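Local coordinates for protein aminopeptidase YwaD (Bacillus subtilis, PDB 6HC6) that removes amino acids, preferentially leucine, arginine and lysine, from the N-termini of peptides as a secreted two-zinc aminopeptidase of the M28 family, at residues I148-R153 / A172-N177; I231-P236 / D283-F288; T248-S253 / G292-G297; G259-G264 / L322-T327. All blocks are in the same frame, centred on the assembly; numbering follows the deposited sequence.

In the fold
Interaction 1 belongs to the PA domain; interactions 2, 3 and 4 belong to the M28 peptidase domain. Interactions 1 and 2 lie on opposite sides of the chain's centre, with their own centres 47 Å apart. Interaction 2 is a strand pair of the peptidase sheet, away from the annotated sites. Interaction 3 lies at the C-terminal ends of neighbouring strands 244-250 and 285-291, its centre 21 Å from that of interaction 2. Interactions 3 and 4 have centres 11 Å apart and share both zinc ions and two waters. His401 and Glu452 complete the site. From the PA domain, the Arg153 side chain comes within about 13 Å of a zinc ion.

Interaction 1 of 4, residues I148-R153 / A172-N177; sequences IALISR and AVIIYN
Strands 148-152 and 172-176 run parallel, with axes 4.6 Å apart and N-to-C directions 19° from one another. They are the two strands of a beta-alpha-beta unit in the PA domain, connected through helix 158-167. Backbone bonds alternate along the pair. Ala149 O accepts from Ile174 N, and Ile151 N gives to Ile174 O at 2.8 Å.

Ala149, Ile151, Val173 and Ile175 share one face, which helix 158-167 covers. There Ile151 CD1 meets Val173 CG1 at 3.6 Å. Ile148, Leu150, Ser152, Ala172, Ile174 and Tyr176 share the other. Ile148 CG2 packs on Ile174 CD1 at 3.7 Å. Tyr176 holds CG between its backbone N and carbonyl carbon (chi1 63°), and its ring lies against the neighbouring strand. Ser152 CA sits over one ring face, 3.8 Å from the centroid, in a CH-pi contact. Leu150 CD1 approaches Tyr176 CD1 obliquely at 3.6 Å.

Past the strand ends, Arg153 extends alongside Asn177. Its NH2 also makes a salt bridge to the C-terminal carboxylate of Lys455. Its NH1 gives a hydrogen bond of 2.9 Å to Asn177 OD1, which lies in the guanidinium plane.

Interaction 2 of 4, residues I231-P236 / D283-F288; sequences IGIKKP and DKEIRF
Gly232 and Phe288 form a hydrogen-bonded antiparallel pair, joined both ways by their backbones. Gly232 N reaches Phe288 O at 2.8 Å, and Phe288 N gives to Gly232 O. Lys234 and Ile286 repeat the pattern two residues along. Between them, Ile233 and Arg287 are a non-hydrogen-bonded pair, their CA atoms 4.4 Å apart.

These two hydrogen-bonded pairs are tightly joined through their backbones, and the face that bears Phe288 and Ile286 is buried under helices 260-277 and 412-430. Gly232 O and Lys234 CB meet the Phe288 ring at its edge. Lys234 starts on the same face, and its NZ is held by the carbonyls of Lys278 and Val280.

These strands are part of the mixed central sheet of the M28 peptidase domain. Strand 226-234 lies between strands 86-93 and 285-291. The contact is distant from the zinc site.

The face of Ile233 and Arg287 carries a salt-bridge network with Glu285, and exposed Lys235 forms its solvent side. Glu285 has CG anti to its backbone N (chi1 178°) and extends beyond it, passing Ile233 CG2, which lies 3.5 Å from Glu285 OE1. Lys235 brings NZ to 2.7 Å from Glu285 OE2, from above the carboxylate plane. Arg287 grips Glu285 OE1 side-on with NE and NH2, NE at 2.7 Å. Arg315 also binds Glu285 OE2, and Glu312 binds Arg287 NH1. Ile233 CD1 lies 3.8 Å from Arg287 NE. Beyond the paired strands, Pro236 CD rests 3.3 Å from Lys284 O.

Interaction 3 of 4, residues T248-S253 / G292-G297; sequences TAHYDS and GAEELG. With ZN (zinc ion), chain D; ZN (zinc ion), chain E.
His250 and Glu295 each bring a zinc ligand to this contact. His250 NE2 binds one zinc ion at 2.2 Å. Glu295 holds the other with both carboxylate oxygens, OE2 at 2.2 Å. Water 1 bridges the two metals and donates to Glu294 OE2 at 2.7 Å. Asp262 bridges them as well. Asp323 completes the protein ligands of the first ion, and His401 and Glu452 those of the second.

Hydrogen bonds centre on Asp252. Its OD2 accepts from Glu295 N at 2.9 Å through the syn lone pair, in a nearly straight bond. Its OD1 takes a weak bond from Glu294 N. The same OD1 accepts from His250 ND1 at 3.0 Å, from above the carboxylate plane. This second-shell carboxylate therefore ties the ring of one zinc ligand to the backbone of another.

Packing is close where Glu294 lies over His250. Glu294 CG makes a CH-pi contact with the ring, and its chain bends at chi2 (-82°). The bend sets Glu294 OE2 over the centre of the His250 ring, 3.3 Å above its plane, with the ring and carboxylate planes 28° apart. Glu294 CB also touches His250 CB at 3.3 Å.

Segment 248-253 runs off the end of strand 244-250, between strands 285-291 and 316-322. Segment 292-297 is the loop from strand 285-291 to helix 299-306. Helix 67-82 packs on Tyr251 and Asp252.

Interaction 4 of 4, residues G259-G264 / L322-T327; sequences GANDNG and LDMVGT. With ZN (zinc ion), chain D; ZN (zinc ion), chain E.
Leu322 O meets Asn263 ND2 at the end of strand 316-322. The bond is 2.8 Å, uses a lone pair of the carbonyl and lies close to the amide plane of Asn263. The Leu322 side chain packs on helices 260-277 and 412-430.

Asp323 comes next. Its two oxygens bind one zinc ion, OD1 at 2.1 Å. Asp262 OD1 binds the same ion at 2.0 Å, and Asp262 OD2 binds the second ion. The two carboxylates cross with planes 33° apart. Asp262 OD1 and Asp323 OD1 lie only 3.0 Å from each other, and the metal between them probably offsets their repulsion. Ser371 also bonds to Asp323 OD2. A cis peptide bond joins Asp262 to Asn263.

Met324 N gives a hydrogen bond of 3.0 Å to Asn263 OD1, from above the amide plane. Asn263 thus holds the backbone on both sides of Asp323. Met324 SD lies over a face of the bridging Asp262 carboxylate, 3.7 Å from its CG.

At Gly326, N gives to Asn261 OD1 at 2.8 Å. Asn261 keeps CG anti to its backbone N (chi1 -163°), and its amide reaches across to the loop. Thr327 follows, with CB 3.5 Å from Asn261 ND2. Water 3 accepts from both Asn261 ND2 and Thr327 N. Glu397 also binds Asn261 ND2.

Two zinc ions bridged by an aspartate and a water, here Asp262 and water 1, are characteristic of the co-catalytic metal site of M28 aminopeptidases.

Interaction 1 of 4, residues I148-R153 / A172-N177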
loop_
_atom_site.group_PDB
_atom_site.type_symbol
_atom_site.label_atom_id
_atom_site.label_comp_id
_atom_site.label_asym_id
_atom_site.label_seq_id
_atom_site.Cartn_x
_atom_site.Cartn_y
_atom_site.Cartn_z
ATOM N N ILE A 148 6.468 25.128 17.462
ATOM C CA ILE A 148 6.299 24.120 16.418
ATOM C C ILE A 148 7.679 23.724 15.923
ATOM O O ILE A 148 8.427 24.563 15.411
ATOM C CB ILE A 148 5.423 24.630 15.268
ATOM C CG1 ILE A 148 4.056 25.062 15.787
ATOM C CG2 ILE A 148 5.262 23.539 14.207
ATOM C CD1 ILE A 148 3.277 25.948 14.811
ATOM N N ALA A 149 8.018 22.445 16.083
ATOM C CA ALA A 149 9.320 21.936 15.676
ATOM C C ALA A 149 9.350 21.759 14.167
ATOM O O ALA A 149 8.512 21.049 13.603
ATOM C CB ALA A 149 9.623 20.613 16.376
ATOM N N LEU A 150 10.311 22.400 13.518
ATOM C CA LEU A 150 10.523 22.259 12.081
ATOM C C LEU A 150 11.737 21.358 11.881
ATOM O O LEU A 150 12.853 21.716 12.269
ATOM C CB LEU A 150 10.721 23.631 11.434
ATOM C CG LEU A 150 10.972 23.672 9.929
ATOM C CD1 LEU A 150 9.768 23.165 9.134
ATOM C CD2 LEU A 150 11.313 25.100 9.528
ATOM N N ILE A 151 11.514 20.192 11.282
ATOM C CA ILE A 151 12.499 19.124 11.210
ATOM C C ILE A 151 12.696 18.754 9.751
ATOM O O ILE A 151 11.723 18.517 9.029
ATOM C CB ILE A 151 12.045 17.890 12.014
ATOM C CG1 ILE A 151 11.591 18.303 13.418
ATOM C CG2 ILE A 151 13.163 16.852 12.085
ATOM C CD1 ILE A 151 11.105 17.142 14.270
ATOM N N SER A 152 13.944 18.694 9.321
ATOM C CA SER A 152 14.215 18.171 7.994
ATOM C C SER A 152 14.086 16.658 8.011
ATOM O O SER A 152 14.430 15.998 8.992
ATOM C CB SER A 152 15.613 18.559 7.527
ATOM O OG SER A 152 15.950 17.867 6.337
ATOM N N ARG A 153 13.585 16.112 6.915
ATOM C CA ARG A 153 13.641 14.671 6.730
ATOM C C ARG A 153 15.097 14.221 6.665
ATOM O O ARG A 153 15.986 14.980 6.261
ATOM C CB ARG A 153 12.878 14.295 5.460
ATOM C CG ARG A 153 13.074 12.875 4.971
ATOM C CD ARG A 153 12.372 12.645 3.641
ATOM N NE ARG A 153 12.305 11.207 3.346
ATOM C CZ ARG A 153 12.072 10.706 2.139
ATOM N NH1 ARG A 153 11.891 11.528 1.114
ATOM N NH2 ARG A 153 12.035 9.386 1.951
ATOM N N ALA A 172 3.721 21.052 17.986
ATOM C CA ALA A 172 3.431 20.393 16.719
ATOM C C ALA A 172 4.766 20.143 16.038
ATOM O O ALA A 172 5.801 20.684 16.442
ATOM C CB ALA A 172 2.514 21.234 15.826
ATOM N N VAL A 173 4.724 19.319 14.995
ATOM C CA VAL A 173 5.897 18.924 14.229
ATOM C C VAL A 173 5.581 19.150 12.765
ATOM O O VAL A 173 4.557 18.674 12.267
ATOM C CB VAL A 173 6.277 17.447 14.466
ATOM C CG1 VAL A 173 7.511 17.069 13.643
ATOM C CG2 VAL A 173 6.525 17.179 15.937
ATOM N N ILE A 174 6.446 19.890 12.081
ATOM C CA ILE A 174 6.428 20.004 10.627
ATOM C C ILE A 174 7.713 19.368 10.117
ATOM O O ILE A 174 8.815 19.818 10.458
ATOM C CB ILE A 174 6.313 21.470 10.178
ATOM C CG1 ILE A 174 5.077 22.123 10.811
ATOM C CG2 ILE A 174 6.304 21.570 8.663
ATOM C CD1 ILE A 174 4.971 23.624 10.566
ATOM N N ILE A 175 7.584 18.309 9.329
ATOM C CA ILE A 175 8.729 17.641 8.726
ATOM C C ILE A 175 8.730 17.992 7.249
ATOM O O ILE A 175 7.709 17.831 6.575
ATOM C CB ILE A 175 8.678 16.117 8.939
ATOM C CG1 ILE A 175 8.568 15.799 10.433
ATOM C CG2 ILE A 175 9.910 15.467 8.341
ATOM C CD1 ILE A 175 8.396 14.316 10.763
ATOM N N TYR A 176 9.848 18.506 6.745
ATOM C CA TYR A 176 9.918 18.859 5.335
ATOM C C TYR A 176 10.868 17.933 4.589
ATOM O O TYR A 176 11.901 17.511 5.121
ATOM C CB TYR A 176 10.316 20.327 5.134
ATOM C CG TYR A 176 11.674 20.745 5.625
ATOM C CD1 TYR A 176 11.865 21.144 6.949
ATOM C CD2 TYR A 176 12.750 20.823 4.756
ATOM C CE1 TYR A 176 13.113 21.573 7.396
ATOM C CE2 TYR A 176 13.997 21.254 5.197
ATOM C CZ TYR A 176 14.169 21.621 6.513
ATOM O OH TYR A 176 15.412 22.044 6.944
ATOM N N ASN A 177 10.494 17.618 3.353
ATOM C CA ASN A 177 11.258 16.679 2.547
ATOM C C ASN A 177 12.667 17.210 2.315
ATOM O O ASN A 177 12.887 18.416 2.220
ATOM C CB ASN A 177 10.556 16.450 1.211
ATOM C CG ASN A 177 10.769 15.061 0.672
ATOM O OD1 ASN A 177 11.812 14.446 0.894
ATOM N ND2 ASN A 177 9.781 14.555 -0.061
#

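Interaction 2 of 4, residues I231-P236 / D283-F288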
loop_
_atom_site.group_PDB
_atom_site.type_symbol
_atom_site.label_atom_id
_atom_site.label_comp_id
_atom_site.label_asym_id
_atom_site.label_seq_id
_atom_site.Cartn_x
_atom_site.Cartn_y
_atom_site.Cartn_z
ATOM N N ILE A 231 -14.062 -9.986 -1.057
ATOM C CA ILE A 231 -13.607 -11.363 -1.092
ATOM C C ILE A 231 -14.502 -12.131 -2.047
ATOM O O ILE A 231 -15.705 -12.254 -1.803
ATOM C CB ILE A 231 -13.639 -12.000 0.304
ATOM C CG1 ILE A 231 -12.880 -11.116 1.310
ATOM C CG2 ILE A 231 -13.087 -13.417 0.226
ATOM C CD1 ILE A 231 -13.446 -11.225 2.725
ATOM N N GLY A 232 -13.916 -12.660 -3.114
ATOM C CA GLY A 232 -14.644 -13.519 -4.036
ATOM C C GLY A 232 -14.083 -14.923 -4.022
ATOM O O GLY A 232 -12.898 -15.119 -4.298
ATOM N N ILE A 233 -14.911 -15.918 -3.711
ATOM C CA ILE A 233 -14.427 -17.270 -3.453
ATOM C C ILE A 233 -14.907 -18.203 -4.551
ATOM O O ILE A 233 -16.095 -18.216 -4.901
ATOM C CB ILE A 233 -14.868 -17.778 -2.074
ATOM C CG1 ILE A 233 -14.323 -16.835 -0.992
ATOM C CG2 ILE A 233 -14.390 -19.204 -1.874
ATOM C CD1 ILE A 233 -14.666 -17.261 0.429
ATOM N N LYS A 234 -13.970 -18.973 -5.087
ATOM C CA LYS A 234 -14.223 -20.093 -5.990
ATOM C C LYS A 234 -14.073 -21.364 -5.163
ATOM O O LYS A 234 -12.956 -21.780 -4.836
ATOM C CB LYS A 234 -13.236 -20.049 -7.150
ATOM C CG LYS A 234 -13.135 -21.325 -7.970
ATOM C CD LYS A 234 -12.373 -21.029 -9.252
ATOM C CE LYS A 234 -12.010 -22.295 -9.990
ATOM N NZ LYS A 234 -13.190 -22.894 -10.648
ATOM N N LYS A 235 -15.192 -21.979 -4.819
ATOM C CA LYS A 235 -15.147 -23.112 -3.910
ATOM C C LYS A 235 -15.472 -24.405 -4.647
ATOM O O LYS A 235 -16.377 -24.427 -5.489
ATOM C CB LYS A 235 -16.138 -22.912 -2.750
ATOM C CG LYS A 235 -16.039 -23.962 -1.645
ATOM C CD LYS A 235 -16.238 -23.371 -0.261
ATOM C CE LYS A 235 -16.134 -24.448 0.815
ATOM N NZ LYS A 235 -15.278 -24.044 1.965
ATOM N N PRO A 236 -14.745 -25.488 -4.377
ATOM C CA PRO A 236 -15.072 -26.770 -5.013
ATOM C C PRO A 236 -16.322 -27.368 -4.385
ATOM O O PRO A 236 -16.542 -27.262 -3.176
ATOM C CB PRO A 236 -13.831 -27.628 -4.734
ATOM C CG PRO A 236 -13.253 -27.056 -3.493
ATOM C CD PRO A 236 -13.549 -25.577 -3.523
ATOM N N ASP A 283 -9.617 -28.633 -6.780
ATOM C CA ASP A 283 -10.023 -29.076 -5.453
ATOM C C ASP A 283 -9.612 -28.096 -4.362
ATOM O O ASP A 283 -9.939 -28.318 -3.188
ATOM C CB ASP A 283 -9.444 -30.460 -5.151
ATOM C CG ASP A 283 -10.053 -31.554 -6.028
ATOM O OD1 ASP A 283 -11.221 -31.411 -6.456
ATOM O OD2 ASP A 283 -9.366 -32.563 -6.277
ATOM N N LYS A 284 -8.900 -27.034 -4.716
ATOM C CA LYS A 284 -8.601 -25.970 -3.773
ATOM C C LYS A 284 -9.758 -24.984 -3.693
ATOM O O LYS A 284 -10.509 -24.788 -4.655
ATOM C CB LYS A 284 -7.332 -25.216 -4.174
ATOM C CG LYS A 284 -6.198 -26.102 -4.620
ATOM C CD LYS A 284 -5.528 -26.785 -3.437
ATOM C CE LYS A 284 -4.272 -27.527 -3.880
ATOM N NZ LYS A 284 -3.638 -28.271 -2.765
ATOM N N GLU A 285 -9.889 -24.351 -2.535
ATOM C CA GLU A 285 -10.739 -23.180 -2.386
ATOM C C GLU A 285 -9.899 -21.952 -2.704
ATOM O O GLU A 285 -8.891 -21.699 -2.036
ATOM C CB GLU A 285 -11.312 -23.091 -0.972
ATOM C CG GLU A 285 -12.170 -21.848 -0.757
ATOM C CD GLU A 285 -12.783 -21.778 0.628
ATOM O OE1 GLU A 285 -13.106 -20.660 1.093
ATOM O OE2 GLU A 285 -12.941 -22.844 1.252
ATOM N N ILE A 286 -10.277 -21.206 -3.735
ATOM C CA ILE A 286 -9.491 -20.054 -4.160
ATOM C C ILE A 286 -10.227 -18.787 -3.749
ATOM O O ILE A 286 -11.378 -18.564 -4.141
ATOM C CB ILE A 286 -9.218 -20.069 -5.668
ATOM C CG1 ILE A 286 -8.655 -21.426 -6.081
ATOM C CG2 ILE A 286 -8.234 -18.965 -6.005
ATOM C CD1 ILE A 286 -8.527 -21.592 -7.584
ATOM N N ARG A 287 -9.564 -17.962 -2.953
ATOM C CA ARG A 287 -10.132 -16.705 -2.487
ATOM C C ARG A 287 -9.398 -15.569 -3.183
ATOM O O ARG A 287 -8.193 -15.376 -2.978
ATOM C CB ARG A 287 -10.021 -16.596 -0.971
ATOM C CG ARG A 287 -10.659 -17.774 -0.268
ATOM C CD ARG A 287 -10.753 -17.541 1.219
ATOM N NE ARG A 287 -11.397 -18.676 1.880
ATOM C CZ ARG A 287 -11.486 -18.825 3.196
ATOM N NH1 ARG A 287 -10.969 -17.908 4.006
ATOM N NH2 ARG A 287 -12.090 -19.888 3.705
ATOM N N PHE A 288 -10.119 -14.828 -4.016
ATOM C CA PHE A 288 -9.574 -13.624 -4.633
ATOM C C PHE A 288 -9.956 -12.442 -3.761
ATOM O O PHE A 288 -11.140 -12.227 -3.477
ATOM C CB PHE A 288 -10.103 -13.438 -6.049
ATOM C CG PHE A 288 -9.795 -14.579 -6.960
ATOM C CD1 PHE A 288 -10.662 -15.659 -7.055
ATOM C CD2 PHE A 288 -8.622 -14.596 -7.699
ATOM C CE1 PHE A 288 -10.385 -16.727 -7.897
ATOM C CE2 PHE A 288 -8.336 -15.673 -8.539
ATOM C CZ PHE A 288 -9.223 -16.731 -8.638
#

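Interaction 3 of 4, residues T248-S253 / G292-G297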
loop_
_atom_site.group_PDB
_atom_site.type_symbol
_atom_site.label_atom_id
_atom_site.label_comp_id
_atom_site.label_asym_id
_atom_site.label_seq_id
_atom_site.Cartn_x
_atom_site.Cartn_y
_atom_site.Cartn_z
ATOM N N THR A 248 -4.386 -12.029 -4.084
ATOM C CA THR A 248 -4.748 -10.807 -3.379
ATOM C C THR A 248 -4.033 -9.592 -3.957
ATOM O O THR A 248 -2.958 -9.684 -4.562
ATOM C CB THR A 248 -4.466 -10.904 -1.870
ATOM O OG1 THR A 248 -3.055 -10.965 -1.633
ATOM C CG2 THR A 248 -5.139 -12.144 -1.245
ATOM N N ALA A 249 -4.652 -8.437 -3.737
ATOM C CA ALA A 249 -4.118 -7.162 -4.212
ATOM C C ALA A 249 -4.845 -6.044 -3.481
ATOM O O ALA A 249 -6.047 -6.146 -3.266
ATOM C CB ALA A 249 -4.336 -7.025 -5.723
ATOM N N HIS A 250 -4.132 -4.986 -3.107
ATOM C CA HIS A 250 -4.800 -3.862 -2.457
ATOM C C HIS A 250 -5.307 -2.874 -3.497
ATOM O O HIS A 250 -4.665 -2.641 -4.520
ATOM C CB HIS A 250 -3.886 -3.183 -1.429
ATOM C CG HIS A 250 -2.785 -2.328 -1.999
ATOM N ND1 HIS A 250 -2.934 -0.975 -2.226
ATOM C CD2 HIS A 250 -1.485 -2.605 -2.263
ATOM C CE1 HIS A 250 -1.801 -0.467 -2.678
ATOM N NE2 HIS A 250 -0.889 -1.429 -2.678
ATOM N N TYR A 251 -6.474 -2.292 -3.232
ATOM C CA TYR A 251 -7.108 -1.432 -4.221
ATOM C C TYR A 251 -7.158 0.021 -3.767
ATOM O O TYR A 251 -7.732 0.861 -4.475
ATOM C CB TYR A 251 -8.509 -1.959 -4.566
ATOM C CG TYR A 251 -9.527 -1.834 -3.457
ATOM C CD1 TYR A 251 -9.594 -2.773 -2.434
ATOM C CD2 TYR A 251 -10.434 -0.800 -3.450
ATOM C CE1 TYR A 251 -10.512 -2.651 -1.406
ATOM C CE2 TYR A 251 -11.381 -0.673 -2.434
ATOM C CZ TYR A 251 -11.407 -1.601 -1.417
ATOM O OH TYR A 251 -12.326 -1.499 -0.399
ATOM N N ASP A 252 -6.534 0.351 -2.633
ATOM C CA ASP A 252 -6.415 1.755 -2.253
ATOM C C ASP A 252 -5.111 2.345 -2.780
ATOM O O ASP A 252 -4.205 1.629 -3.206
ATOM C CB ASP A 252 -6.502 1.923 -0.740
ATOM C CG ASP A 252 -5.315 1.316 -0.007
ATOM O OD1 ASP A 252 -4.956 0.154 -0.321
ATOM O OD2 ASP A 252 -4.766 1.986 0.898
ATOM N N SER A 253 -5.028 3.676 -2.757
ATOM C CA SER A 253 -3.820 4.385 -3.173
ATOM C C SER A 253 -3.561 5.529 -2.204
ATOM O O SER A 253 -4.414 5.871 -1.384
ATOM C CB SER A 253 -3.926 4.909 -4.611
ATOM O OG SER A 253 -4.827 5.995 -4.686
ATOM N N GLY A 292 -8.613 -3.440 1.258
ATOM C CA GLY A 292 -8.643 -2.004 1.445
ATOM C C GLY A 292 -7.554 -1.539 2.397
ATOM O O GLY A 292 -6.956 -2.329 3.114
ATOM N N ALA A 293 -7.285 -0.234 2.378
ATOM C CA ALA A 293 -6.481 0.419 3.423
ATOM C C ALA A 293 -5.091 -0.198 3.593
ATOM O O ALA A 293 -4.533 -0.211 4.692
ATOM C CB ALA A 293 -7.214 0.417 4.773
ATOM N N GLU A 294 -4.491 -0.692 2.518
ATOM C CA GLU A 294 -3.111 -1.170 2.636
ATOM C C GLU A 294 -2.122 -0.038 2.899
ATOM O O GLU A 294 -1.095 -0.251 3.556
ATOM C CB GLU A 294 -2.713 -1.903 1.360
ATOM C CG GLU A 294 -1.321 -2.551 1.370
ATOM C CD GLU A 294 -0.186 -1.598 1.054
ATOM O OE1 GLU A 294 0.963 -1.913 1.435
ATOM O OE2 GLU A 294 -0.438 -0.527 0.461
ATOM N N GLU A 295 -2.389 1.154 2.372
ATOM C CA GLU A 295 -1.386 2.204 2.438
ATOM C C GLU A 295 -1.256 2.763 3.842
ATOM O O GLU A 295 -0.281 3.461 4.126
ATOM C CB GLU A 295 -1.705 3.334 1.438
ATOM C CG GLU A 295 -1.706 2.914 -0.048
ATOM C CD GLU A 295 -0.289 2.705 -0.637
ATOM O OE1 GLU A 295 0.704 2.670 0.114
ATOM O OE2 GLU A 295 -0.190 2.549 -1.868
ATOM N N LEU A 296 -2.200 2.448 4.721
ATOM C CA LEU A 296 -2.144 2.871 6.108
ATOM C C LEU A 296 -1.421 1.870 6.991
ATOM O O LEU A 296 -1.370 2.067 8.209
ATOM C CB LEU A 296 -3.559 3.092 6.642
ATOM C CG LEU A 296 -4.341 4.228 5.990
ATOM C CD1 LEU A 296 -5.703 4.317 6.671
ATOM C CD2 LEU A 296 -3.574 5.535 6.199
ATOM N N GLY A 297 -0.889 0.793 6.415
ATOM C CA GLY A 297 -0.180 -0.191 7.210
ATOM C C GLY A 297 -0.829 -1.565 7.158
ATOM O O GLY A 297 -0.944 -2.239 8.186
HETATM ZN ZN ZN D . 1.218 -1.245 -3.129
HETATM ZN ZN ZN E . 1.957 2.219 -1.814
HETATM O O HOH W 1 1.382 0.009 -1.494
HETATM O O HOH W 2 3.198 -1.099 -2.903
#

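Interaction 4 of 4, residues G259-G264 / L322-T327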
loop_
_atom_site.group_PDB
_atom_site.type_symbol
_atom_site.label_atom_id
_atom_site.label_comp_id
_atom_site.label_asym_id
_atom_site.label_seq_id
_atom_site.Cartn_x
_atom_site.Cartn_y
_atom_site.Cartn_z
ATOM N N GLY A 259 -2.862 6.050 -8.458
ATOM C CA GLY A 259 -2.660 4.654 -8.086
ATOM C C GLY A 259 -2.852 3.693 -9.239
ATOM O O GLY A 259 -3.396 2.594 -9.059
ATOM N N ALA A 260 -2.454 4.099 -10.439
ATOM C CA ALA A 260 -2.580 3.201 -11.581
ATOM C C ALA A 260 -1.729 1.956 -11.379
ATOM O O ALA A 260 -2.232 0.826 -11.472
ATOM C CB ALA A 260 -2.195 3.928 -12.864
ATOM N N ASN A 261 -0.436 2.139 -11.081
ATOM C CA ASN A 261 0.414 0.986 -10.817
ATOM C C ASN A 261 0.393 0.523 -9.356
ATOM O O ASN A 261 0.443 -0.687 -9.095
ATOM C CB ASN A 261 1.861 1.278 -11.229
ATOM C CG ASN A 261 2.655 0.006 -11.352
ATOM O OD1 ASN A 261 2.123 -0.998 -11.859
ATOM N ND2 ASN A 261 3.892 -0.004 -10.838
ATOM N N ASP A 262 0.356 1.453 -8.392
ATOM C CA ASP A 262 0.255 1.127 -6.961
ATOM C C ASP A 262 -1.133 1.532 -6.462
ATOM O O ASP A 262 -1.303 2.637 -5.952
ATOM C CB ASP A 262 1.350 1.874 -6.154
ATOM C CG ASP A 262 1.445 1.393 -4.723
ATOM O OD1 ASP A 262 0.970 0.260 -4.454
ATOM O OD2 ASP A 262 1.988 2.143 -3.861
ATOM N N ASN A 263 -2.127 0.637 -6.564
ATOM C CA ASN A 263 -1.986 -0.732 -7.036
ATOM C C ASN A 263 -3.195 -1.114 -7.883
ATOM O O ASN A 263 -3.748 -2.201 -7.752
ATOM C CB ASN A 263 -1.839 -1.690 -5.848
ATOM C CG ASN A 263 -1.561 -3.117 -6.289
ATOM O OD1 ASN A 263 -0.920 -3.337 -7.315
ATOM N ND2 ASN A 263 -2.035 -4.090 -5.511
ATOM N N GLY A 264 -3.628 -0.200 -8.750
ATOM C CA GLY A 264 -4.610 -0.594 -9.750
ATOM C C GLY A 264 -4.132 -1.795 -10.538
ATOM O O GLY A 264 -4.914 -2.692 -10.872
ATOM N N LEU A 322 -0.305 -9.507 -5.389
ATOM C CA LEU A 322 0.090 -8.729 -6.563
ATOM C C LEU A 322 0.088 -7.247 -6.211
ATOM O O LEU A 322 -0.966 -6.690 -5.902
ATOM C CB LEU A 322 -0.878 -8.993 -7.715
ATOM C CG LEU A 322 -1.131 -10.491 -7.919
ATOM C CD1 LEU A 322 -2.256 -10.737 -8.902
ATOM C CD2 LEU A 322 0.146 -11.124 -8.404
ATOM N N ASP A 323 1.251 -6.600 -6.273
ATOM C CA ASP A 323 1.329 -5.184 -5.898
ATOM C C ASP A 323 2.415 -4.539 -6.747
ATOM O O ASP A 323 3.602 -4.755 -6.491
ATOM C CB ASP A 323 1.615 -5.031 -4.395
ATOM C CG ASP A 323 1.472 -3.596 -3.882
ATOM O OD1 ASP A 323 1.305 -2.669 -4.676
ATOM O OD2 ASP A 323 1.524 -3.380 -2.644
ATOM N N MET A 324 1.992 -3.774 -7.732
ATOM C CA MET A 324 2.842 -3.035 -8.661
ATOM C C MET A 324 3.363 -3.939 -9.764
ATOM O O MET A 324 4.505 -4.205 -9.833
ATOM C CB MET A 324 3.940 -2.262 -7.928
ATOM C CG MET A 324 3.422 -1.056 -7.197
ATOM S SD MET A 324 4.540 -0.168 -6.116
ATOM C CE MET A 324 5.745 0.396 -7.300
ATOM N N VAL A 325 2.460 -4.314 -10.627
ATOM C CA VAL A 325 2.819 -5.291 -11.640
ATOM C C VAL A 325 2.595 -4.756 -13.052
ATOM O O VAL A 325 2.508 -5.530 -13.985
ATOM C CB VAL A 325 2.050 -6.610 -11.424
ATOM C CG1 VAL A 325 2.587 -7.339 -10.193
ATOM C CG2 VAL A 325 0.547 -6.343 -11.301
ATOM N N GLY A 326 2.528 -3.438 -13.231
ATOM C CA GLY A 326 2.310 -2.945 -14.579
ATOM C C GLY A 326 3.063 -1.708 -15.032
ATOM O O GLY A 326 2.653 -1.078 -16.014
ATOM N N THR A 327 4.158 -1.335 -14.375
ATOM C CA THR A 327 4.774 -0.063 -14.732
ATOM C C THR A 327 5.343 -0.128 -16.142
ATOM O O THR A 327 5.811 -1.178 -16.595
ATOM C CB THR A 327 5.876 0.331 -13.751
ATOM O OG1 THR A 327 6.325 1.652 -14.073
ATOM C CG2 THR A 327 7.067 -0.608 -13.863
HETATM ZN ZN ZN D . 1.218 -1.245 -3.129
HETATM ZN ZN ZN E . 1.957 2.219 -1.814
HETATM O O HOH W 3 5.386 -2.323 -11.763
HETATM O O HOH W 2 3.198 -1.099 -2.903
HETATM O O HOH W 1 1.382 0.009 -1.494
#